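PDB 6CJ7: serpin-12 from Manduca sexta, which inhibits serine proteases as a member of the serpin family and controls the prophenoloxidase activation system in larval hemolymph. Local coordinates for residues Pro131-Ala134 against Ala135-Asn139; Asn139-Ile142 against Ala143-Thr146; Ser242-Val245 against Asp246-Leu249. One frame throughout, in Å; residues are numbered along the deposited sequence.

Interaction 1 of 3, residues Pro131-Ala134 against Ala135-Asn139; sequences PALA and AQNIN
Asn137 lies one helical turn beyond Leu133, and its side chain folds back against that residue. Asn137 CB sits 3.4 Å from Leu133 O. CG is as close to the same oxygen and also nears Leu133 CD1. Asn137 OD1 makes no close contact, at 4.0 Å from Leu133 O. The amide nitrogen ends beside the leucine: Asn137 ND2 is 3.3 Å from Leu133 CD1. ND2 is equally near Leu133 O, but the angle is too poor for a hydrogen bond. That oxygen is instead held by the backbone, with Asn137 N to Leu133 O at 2.9 Å. Leu133 CG is anti to the backbone N (chi1 167°), which carries the leucine outward from the helix; the asparagine amide reaches back to CD1. The two side chains pass at a slant on an exposed flank.

On the buried flank, Ile138 N binds Ala134 O at 3.0 Å, and Ile138 CG1 packs 3.4 Å from Ala134 O. Ala134 and Ala135 both rest on Leu159, and Ile138 reaches Val154. Pro131 O and Ala132 O accept from Ala135 N and Gln136 N. This is the amphipathic start of helix F, which lies over beta-sheet A in the serpin fold.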
ATOM      1  N   PRO A 131      28.442   4.561  -0.459  1.00 30.54           N
ATOM      2  CA  PRO A 131      27.139   3.870  -0.469  1.00 29.31           C
ATOM      3  C   PRO A 131      26.587   3.578   0.912  1.00 26.31           C
ATOM      4  O   PRO A 131      25.373   3.689   1.099  1.00 27.26           O
ATOM      5  CB  PRO A 131      27.440   2.570  -1.234  1.00 34.90           C
ATOM      6  CG  PRO A 131      28.670   2.856  -2.033  1.00 36.32           C
ATOM      7  CD  PRO A 131      29.473   3.836  -1.221  1.00 33.00           C
ATOM      8  N   ALA A 132      27.436   3.222   1.881  1.00 30.35           N
ATOM      9  CA  ALA A 132      26.931   2.898   3.213  1.00 31.65           C
ATOM     10  C   ALA A 132      26.334   4.131   3.876  1.00 30.63           C
ATOM     11  O   ALA A 132      25.287   4.051   4.535  1.00 28.08           O
ATOM     12  CB  ALA A 132      28.046   2.305   4.073  1.00 36.69           C
ATOM     13  N   LEU A 133      26.985   5.282   3.704  1.00 25.78           N
ATOM     14  CA  LEU A 133      26.467   6.529   4.255  1.00 26.65           C
ATOM     15  C   LEU A 133      25.155   6.926   3.593  1.00 25.02           C
ATOM     16  O   LEU A 133      24.214   7.354   4.273  1.00 24.94           O
ATOM     17  CB  LEU A 133      27.522   7.626   4.101  1.00 27.94           C
ATOM     18  CG  LEU A 133      27.076   9.062   4.321  1.00 36.85           C
ATOM     19  CD1 LEU A 133      26.724   9.274   5.789  1.00 42.34           C
ATOM     20  CD2 LEU A 133      28.183  10.012   3.907  1.00 41.11           C
ATOM     21  N   ALA A 134      25.069   6.782   2.269  1.00 21.60           N
ATOM     22  CA  ALA A 134      23.845   7.129   1.555  1.00 23.37           C
ATOM     23  C   ALA A 134      22.680   6.241   1.981  1.00 22.65           C
ATOM     24  O   ALA A 134      21.574   6.731   2.250  1.00 22.23           O
ATOM     25  CB  ALA A 134      24.066   7.022   0.047  1.00 24.20           C
ATOM     26  N   ALA A 135      22.913   4.923   2.047  1.00 21.74           N
ATOM     27  CA  ALA A 135      21.854   4.001   2.456  1.00 21.29           C
ATOM     28  C   ALA A 135      21.368   4.316   3.862  1.00 21.54           C
ATOM     29  O   ALA A 135      20.157   4.353   4.115  1.00 22.90           O
ATOM     30  CB  ALA A 135      22.349   2.555   2.386  1.00 23.40           C
ATOM     31  N   GLN A 136      22.295   4.576   4.787  1.00 23.54           N
ATOM     32  CA  GLN A 136      21.868   4.847   6.155  1.00 27.47           C
ATOM     33  C   GLN A 136      21.163   6.194   6.269  1.00 23.42           C
ATOM     34  O   GLN A 136      20.214   6.333   7.049  1.00 26.21           O
ATOM     35  CB  GLN A 136      23.055   4.762   7.105  1.00 34.48           C
ATOM     36  CG  GLN A 136      23.181   3.387   7.710  1.00 48.45           C
ATOM     37  CD  GLN A 136      24.547   3.149   8.266  1.00 59.27           C
ATOM     38  OE1 GLN A 136      25.153   2.094   8.058  1.00 56.25           O
ATOM     39  NE2 GLN A 136      25.061   4.140   8.965  1.00 63.90           N
ATOM     40  N   ASN A 137      21.607   7.201   5.509  1.00 23.99           N
ATOM     41  CA  ASN A 137      20.913   8.487   5.551  1.00 27.29           C
ATOM     42  C   ASN A 137      19.495   8.373   5.005  1.00 25.02           C
ATOM     43  O   ASN A 137      18.559   8.966   5.560  1.00 24.79           O
ATOM     44  CB  ASN A 137      21.702   9.542   4.776  1.00 24.68           C
ATOM     45  CG  ASN A 137      22.840  10.126   5.587  1.00 29.87           C
ATOM     46  OD1 ASN A 137      22.794  10.144   6.820  1.00 37.68           O
ATOM     47  ND2 ASN A 137      23.869  10.604   4.901  1.00 36.56           N
ATOM     48  N   ILE A 138      19.310   7.609   3.932  1.00 20.96           N
ATOM     49  CA  ILE A 138      17.966   7.422   3.388  1.00 20.27           C
ATOM     50  C   ILE A 138      17.102   6.650   4.380  1.00 23.61           C
ATOM     51  O   ILE A 138      15.960   7.031   4.656  1.00 23.22           O
ATOM     52  CB  ILE A 138      18.027   6.714   2.025  1.00 20.96           C
ATOM     53  CG1 ILE A 138      18.620   7.668   0.971  1.00 21.11           C
ATOM     54  CG2 ILE A 138      16.634   6.249   1.612  1.00 21.44           C
ATOM     55  CD1 ILE A 138      19.040   6.966  -0.316  1.00 23.86           C
ATOM     56  N   ASN A 139      17.646   5.569   4.944  1.00 21.66           N
ATOM     57  CA  ASN A 139      16.875   4.768   5.891  1.00 22.62           C
ATOM     58  C   ASN A 139      16.521   5.570   7.135  1.00 27.26           C
ATOM     59  O   ASN A 139      15.417   5.429   7.673  1.00 26.74           O
ATOM     60  CB  ASN A 139      17.648   3.506   6.280  1.00 25.23           C
ATOM     61  CG  ASN A 139      17.648   2.451   5.184  1.00 25.96           C
ATOM     62  OD1 ASN A 139      16.717   2.365   4.389  1.00 28.34           O
ATOM     63  ND2 ASN A 139      18.691   1.632   5.155  1.00 31.09           N
TER

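Interaction 2 of 3, residues Asn139-Ile142 against Ala143-Thr146; sequences NSWI and ASKT
Lys145 lays its aliphatic chain at a slant across one face of the Trp141 indole. Lys145 CG stands 4.0 Å from the centroid of the Trp141 six-membered ring, 23° off its normal, a CH-pi contact offset toward the rim. The lysine chain bends at chi2 and chi3 (-86° and -66°), which keeps CD and CE near Trp141 CZ2 while the end of the chain leads away. Ala96 of strand 92-102 touches both residues.

Ser144 OG donates to Trp141 O at 2.6 Å, whereas Lys145 N gives that oxygen only a weak bond. Ile142 O is gripped twice, from opposite faces of its carbonyl plane: by Lys145 N at 3.0 Å and by Thr146 OG1 at 2.9 Å. Thr146 OG1 also bonds to Ile150 N, so it joins the helix end to the following loop. With an alanine here the hydroxyl is gone, which would probably leave Ile142 O with one donor fewer and Ile150 N without this acceptor.

Two carbonyls of the last turn, Trp141 O and Ile142 O, each take a hydroxyl donor as the regular backbone pattern runs out. The lysine contributes its hydrocarbon part to the ring, not its charge.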
ATOM      1  N   ASN A 139      17.646   5.569   4.944  1.00 21.66           N
ATOM      2  CA  ASN A 139      16.875   4.768   5.891  1.00 22.62           C
ATOM      3  C   ASN A 139      16.521   5.570   7.135  1.00 27.26           C
ATOM      4  O   ASN A 139      15.417   5.429   7.673  1.00 26.74           O
ATOM      5  CB  ASN A 139      17.648   3.506   6.280  1.00 25.23           C
ATOM      6  CG  ASN A 139      17.648   2.451   5.184  1.00 25.96           C
ATOM      7  OD1 ASN A 139      16.717   2.365   4.389  1.00 28.34           O
ATOM      8  ND2 ASN A 139      18.691   1.632   5.155  1.00 31.09           N
ATOM      9  N   SER A 140      17.451   6.396   7.627  1.00 27.26           N
ATOM     10  CA  SER A 140      17.158   7.217   8.800  1.00 28.30           C
ATOM     11  C   SER A 140      16.039   8.210   8.511  1.00 28.67           C
ATOM     12  O   SER A 140      15.177   8.450   9.366  1.00 29.77           O
ATOM     13  CB  SER A 140      18.414   7.953   9.263  1.00 32.65           C
ATOM     14  OG  SER A 140      19.286   7.082   9.956  1.00 36.88           O
ATOM     15  N   TRP A 141      16.037   8.799   7.313  1.00 25.49           N
ATOM     16  CA  TRP A 141      14.953   9.701   6.946  1.00 27.92           C
ATOM     17  C   TRP A 141      13.620   8.962   6.893  1.00 26.90           C
ATOM     18  O   TRP A 141      12.609   9.449   7.416  1.00 26.41           O
ATOM     19  CB  TRP A 141      15.242  10.382   5.607  1.00 25.17           C
ATOM     20  CG  TRP A 141      14.110  11.260   5.183  1.00 28.41           C
ATOM     21  CD1 TRP A 141      13.868  12.541   5.592  1.00 31.64           C
ATOM     22  CD2 TRP A 141      13.037  10.908   4.305  1.00 23.04           C
ATOM     23  NE1 TRP A 141      12.716  13.013   5.010  1.00 30.69           N
ATOM     24  CE2 TRP A 141      12.186  12.032   4.216  1.00 26.84           C
ATOM     25  CE3 TRP A 141      12.714   9.756   3.581  1.00 24.16           C
ATOM     26  CZ2 TRP A 141      11.028  12.032   3.442  1.00 24.92           C
ATOM     27  CZ3 TRP A 141      11.566   9.763   2.801  1.00 25.46           C
ATOM     28  CH2 TRP A 141      10.736  10.892   2.743  1.00 22.17           C
ATOM     29  N   ILE A 142      13.599   7.780   6.267  1.00 24.92           N
ATOM     30  CA  ILE A 142      12.365   6.990   6.227  1.00 25.92           C
ATOM     31  C   ILE A 142      11.894   6.674   7.639  1.00 28.33           C
ATOM     32  O   ILE A 142      10.713   6.833   7.966  1.00 27.27           O
ATOM     33  CB  ILE A 142      12.556   5.696   5.417  1.00 26.20           C
ATOM     34  CG1 ILE A 142      12.874   5.997   3.954  1.00 24.13           C
ATOM     35  CG2 ILE A 142      11.311   4.802   5.531  1.00 26.86           C
ATOM     36  CD1 ILE A 142      13.274   4.762   3.188  1.00 27.76           C
ATOM     37  N   ALA A 143      12.812   6.207   8.496  1.00 24.04           N
ATOM     38  CA  ALA A 143      12.431   5.887   9.867  1.00 27.58           C
ATOM     39  C   ALA A 143      11.871   7.108  10.589  1.00 30.54           C
ATOM     40  O   ALA A 143      10.913   6.992  11.366  1.00 30.07           O
ATOM     41  CB  ALA A 143      13.630   5.318  10.619  1.00 30.12           C
ATOM     42  N   SER A 144      12.445   8.290  10.333  1.00 30.10           N
ATOM     43  CA  SER A 144      11.965   9.508  10.980  1.00 33.96           C
ATOM     44  C   SER A 144      10.557   9.887  10.538  1.00 36.43           C
ATOM     45  O   SER A 144       9.868  10.615  11.259  1.00 38.81           O
ATOM     46  CB  SER A 144      12.925  10.670  10.701  1.00 33.23           C
ATOM     47  OG  SER A 144      12.826  11.114   9.359  1.00 32.85           O
ATOM     48  N   LYS A 145      10.116   9.406   9.380  1.00 29.49           N
ATOM     49  CA  LYS A 145       8.808   9.734   8.833  1.00 31.01           C
ATOM     50  C   LYS A 145       7.752   8.678   9.122  1.00 29.41           C
ATOM     51  O   LYS A 145       6.585   8.899   8.788  1.00 33.11           O
ATOM     52  CB  LYS A 145       8.900   9.923   7.313  1.00 29.54           C
ATOM     53  CG  LYS A 145       9.708  11.137   6.861  1.00 29.45           C
ATOM     54  CD  LYS A 145       8.841  12.379   6.818  1.00 34.63           C
ATOM     55  CE  LYS A 145       7.775  12.249   5.744  1.00 37.78           C
ATOM     56  NZ  LYS A 145       6.743  13.312   5.852  1.00 43.28           N
ATOM     57  N   THR A 146       8.135   7.534   9.700  1.00 27.07           N
ATOM     58  CA  THR A 146       7.244   6.387   9.848  1.00 26.11           C
ATOM     59  C   THR A 146       7.215   5.873  11.283  1.00 28.79           C
ATOM     60  O   THR A 146       7.012   4.675  11.515  1.00 31.51           O
ATOM     61  CB  THR A 146       7.652   5.254   8.903  1.00 30.83           C
ATOM     62  OG1 THR A 146       9.000   4.851   9.199  1.00 29.29           O
ATOM     63  CG2 THR A 146       7.534   5.688   7.438  1.00 25.99           C
TER

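Interaction 3 of 3, residues Ser242-Val245 against Asp246-Leu249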
ATOM      1  N   SER A 242     -16.139 -23.160  -0.725  1.00 67.70           N
ATOM      2  CA  SER A 242     -16.056 -23.552  -2.126  1.00 70.14           C
ATOM      3  C   SER A 242     -14.953 -22.836  -2.891  1.00 67.32           C
ATOM      4  O   SER A 242     -14.747 -23.148  -4.070  1.00 71.52           O
ATOM      5  CB  SER A 242     -17.398 -23.288  -2.811  1.00 73.05           C
ATOM      6  OG  SER A 242     -17.777 -21.927  -2.666  1.00 72.57           O
ATOM      7  N   SER A 243     -14.241 -21.896  -2.275  1.00 59.33           N
ATOM      8  CA  SER A 243     -13.285 -21.077  -3.006  1.00 54.98           C
ATOM      9  C   SER A 243     -12.000 -20.963  -2.194  1.00 52.03           C
ATOM     10  O   SER A 243     -11.827 -21.617  -1.161  1.00 54.63           O
ATOM     11  CB  SER A 243     -13.885 -19.701  -3.323  1.00 55.85           C
ATOM     12  OG  SER A 243     -13.027 -18.967  -4.175  1.00 55.02           O
ATOM     13  N   ASN A 244     -11.090 -20.121  -2.682  1.00 46.10           N
ATOM     14  CA  ASN A 244      -9.825 -19.859  -2.012  1.00 41.76           C
ATOM     15  C   ASN A 244      -9.434 -18.406  -2.252  1.00 39.04           C
ATOM     16  O   ASN A 244      -9.990 -17.720  -3.114  1.00 40.02           O
ATOM     17  CB  ASN A 244      -8.727 -20.801  -2.505  1.00 40.79           C
ATOM     18  CG  ASN A 244      -8.394 -20.574  -3.959  1.00 44.23           C
ATOM     19  OD1 ASN A 244      -7.658 -19.653  -4.300  1.00 43.35           O
ATOM     20  ND2 ASN A 244      -8.955 -21.405  -4.830  1.00 50.60           N
ATOM     21  N   VAL A 245      -8.437 -17.953  -1.486  1.00 36.45           N
ATOM     22  CA  VAL A 245      -8.147 -16.528  -1.397  1.00 32.81           C
ATOM     23  C   VAL A 245      -7.515 -15.982  -2.672  1.00 28.68           C
ATOM     24  O   VAL A 245      -7.675 -14.798  -2.982  1.00 33.71           O
ATOM     25  CB  VAL A 245      -7.272 -16.270  -0.152  1.00 37.60           C
ATOM     26  CG1 VAL A 245      -5.891 -16.903  -0.305  1.00 42.45           C
ATOM     27  CG2 VAL A 245      -7.180 -14.796   0.148  1.00 38.09           C
ATOM     28  N   ASP A 246      -6.823 -16.815  -3.448  1.00 33.61           N
ATOM     29  CA  ASP A 246      -6.238 -16.286  -4.670  1.00 34.59           C
ATOM     30  C   ASP A 246      -7.260 -16.185  -5.796  1.00 33.79           C
ATOM     31  O   ASP A 246      -7.219 -15.222  -6.572  1.00 32.91           O
ATOM     32  CB  ASP A 246      -5.026 -17.133  -5.051  1.00 41.30           C
ATOM     33  CG  ASP A 246      -3.821 -16.799  -4.187  1.00 47.46           C
ATOM     34  OD1 ASP A 246      -3.432 -15.602  -4.151  1.00 46.78           O
ATOM     35  OD2 ASP A 246      -3.291 -17.712  -3.517  1.00 52.04           O
ATOM     36  N   ALA A 247      -8.194 -17.132  -5.875  1.00 36.96           N
ATOM     37  CA  ALA A 247      -9.345 -16.979  -6.760  1.00 37.69           C
ATOM     38  C   ALA A 247     -10.138 -15.734  -6.396  1.00 37.40           C
ATOM     39  O   ALA A 247     -10.522 -14.943  -7.268  1.00 37.67           O
ATOM     40  CB  ALA A 247     -10.236 -18.217  -6.682  1.00 41.80           C
ATOM     41  N   LEU A 248     -10.382 -15.543  -5.100  1.00 34.50           N
ATOM     42  CA  LEU A 248     -11.071 -14.346  -4.632  1.00 30.14           C
ATOM     43  C   LEU A 248     -10.348 -13.085  -5.080  1.00 30.22           C
ATOM     44  O   LEU A 248     -10.961 -12.167  -5.640  1.00 32.31           O
ATOM     45  CB  LEU A 248     -11.188 -14.392  -3.107  1.00 31.93           C
ATOM     46  CG  LEU A 248     -11.647 -13.112  -2.420  1.00 35.22           C
ATOM     47  CD1 LEU A 248     -13.061 -12.772  -2.858  1.00 35.12           C
ATOM     48  CD2 LEU A 248     -11.565 -13.273  -0.908  1.00 34.18           C
ATOM     49  N   LEU A 249      -9.034 -13.025  -4.852  1.00 29.01           N
ATOM     50  CA  LEU A 249      -8.305 -11.797  -5.138  1.00 27.83           C
ATOM     51  C   LEU A 249      -8.303 -11.487  -6.631  1.00 29.64           C
ATOM     52  O   LEU A 249      -8.461 -10.325  -7.024  1.00 32.24           O
ATOM     53  CB  LEU A 249      -6.879 -11.898  -4.599  1.00 28.77           C
ATOM     54  CG  LEU A 249      -5.970 -10.731  -4.975  1.00 28.76           C
ATOM     55  CD1 LEU A 249      -6.513  -9.434  -4.397  1.00 22.40           C
ATOM     56  CD2 LEU A 249      -4.564 -10.988  -4.485  1.00 29.89           C
TER
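Asn244 overlaps the first turn of helix 245-251 with its side-chain amide. Asn244 OD1 accepts from Ala247 N at 3.0 Å, and the N-H points at it almost straight (172°). The donor lies above the amide's carbonyl plane, off the lone pairs. Asn244 OD1 also takes a weak bond from Asp246 N at 3.1 Å. With CG between the backbone N and the carbonyl carbon (chi1 65°), OD1 is brought round to the first N-H groups of the helix. Asn244 ND2 lies 3.9 Å from the methyl CB of Ala247.

The backbone of Asn244 takes part too. Its carbonyl oxygen, Asn244 O, accepts from Leu248 N at 3.0 Å, in the carbonyl plane. Ser243 OG approaches Ala247 CB at 3.8 Å. One residue on, Val245 O receives Leu249 N at 2.9 Å.

Val245, Leu248 and Leu249 are the buried side of this turn, and all three touch Leu360 of strand 359-365. Leu249 also packs on Phe25 and Ala29 of helix 19-31. Asp246 instead sends its carboxylate to Arg376 in a salt bridge.

Asn244 is therefore the N-cap. Its amide oxygen gives an acceptor to N-H groups that have no preceding helical carbonyl. The acidic Asp246 in the first turn would also be expected to interact favourably with the helix dipole.

In the fold
Of the two helices concerned, 131-145 comes first, after strand 123-126. Interaction 1 lies in its opening turns. Interaction 2 takes over at Asn139, the residue they share, and runs to the helix end. Their centres are 11 Å apart. Neither closes a long loop, and they neither nest nor cross. This helix packs on the loop that follows it, and its later part also meets strand 92-102. Interaction 3 comes about a hundred residues later, where the connection after strand 232-239 enters helix 245-251. It ties that turn to strands 232-239 and 359-365 and to helix 19-31. It lies on the opposite side of the chain's centre from the other two, about 36 Å from interaction 2 between centres.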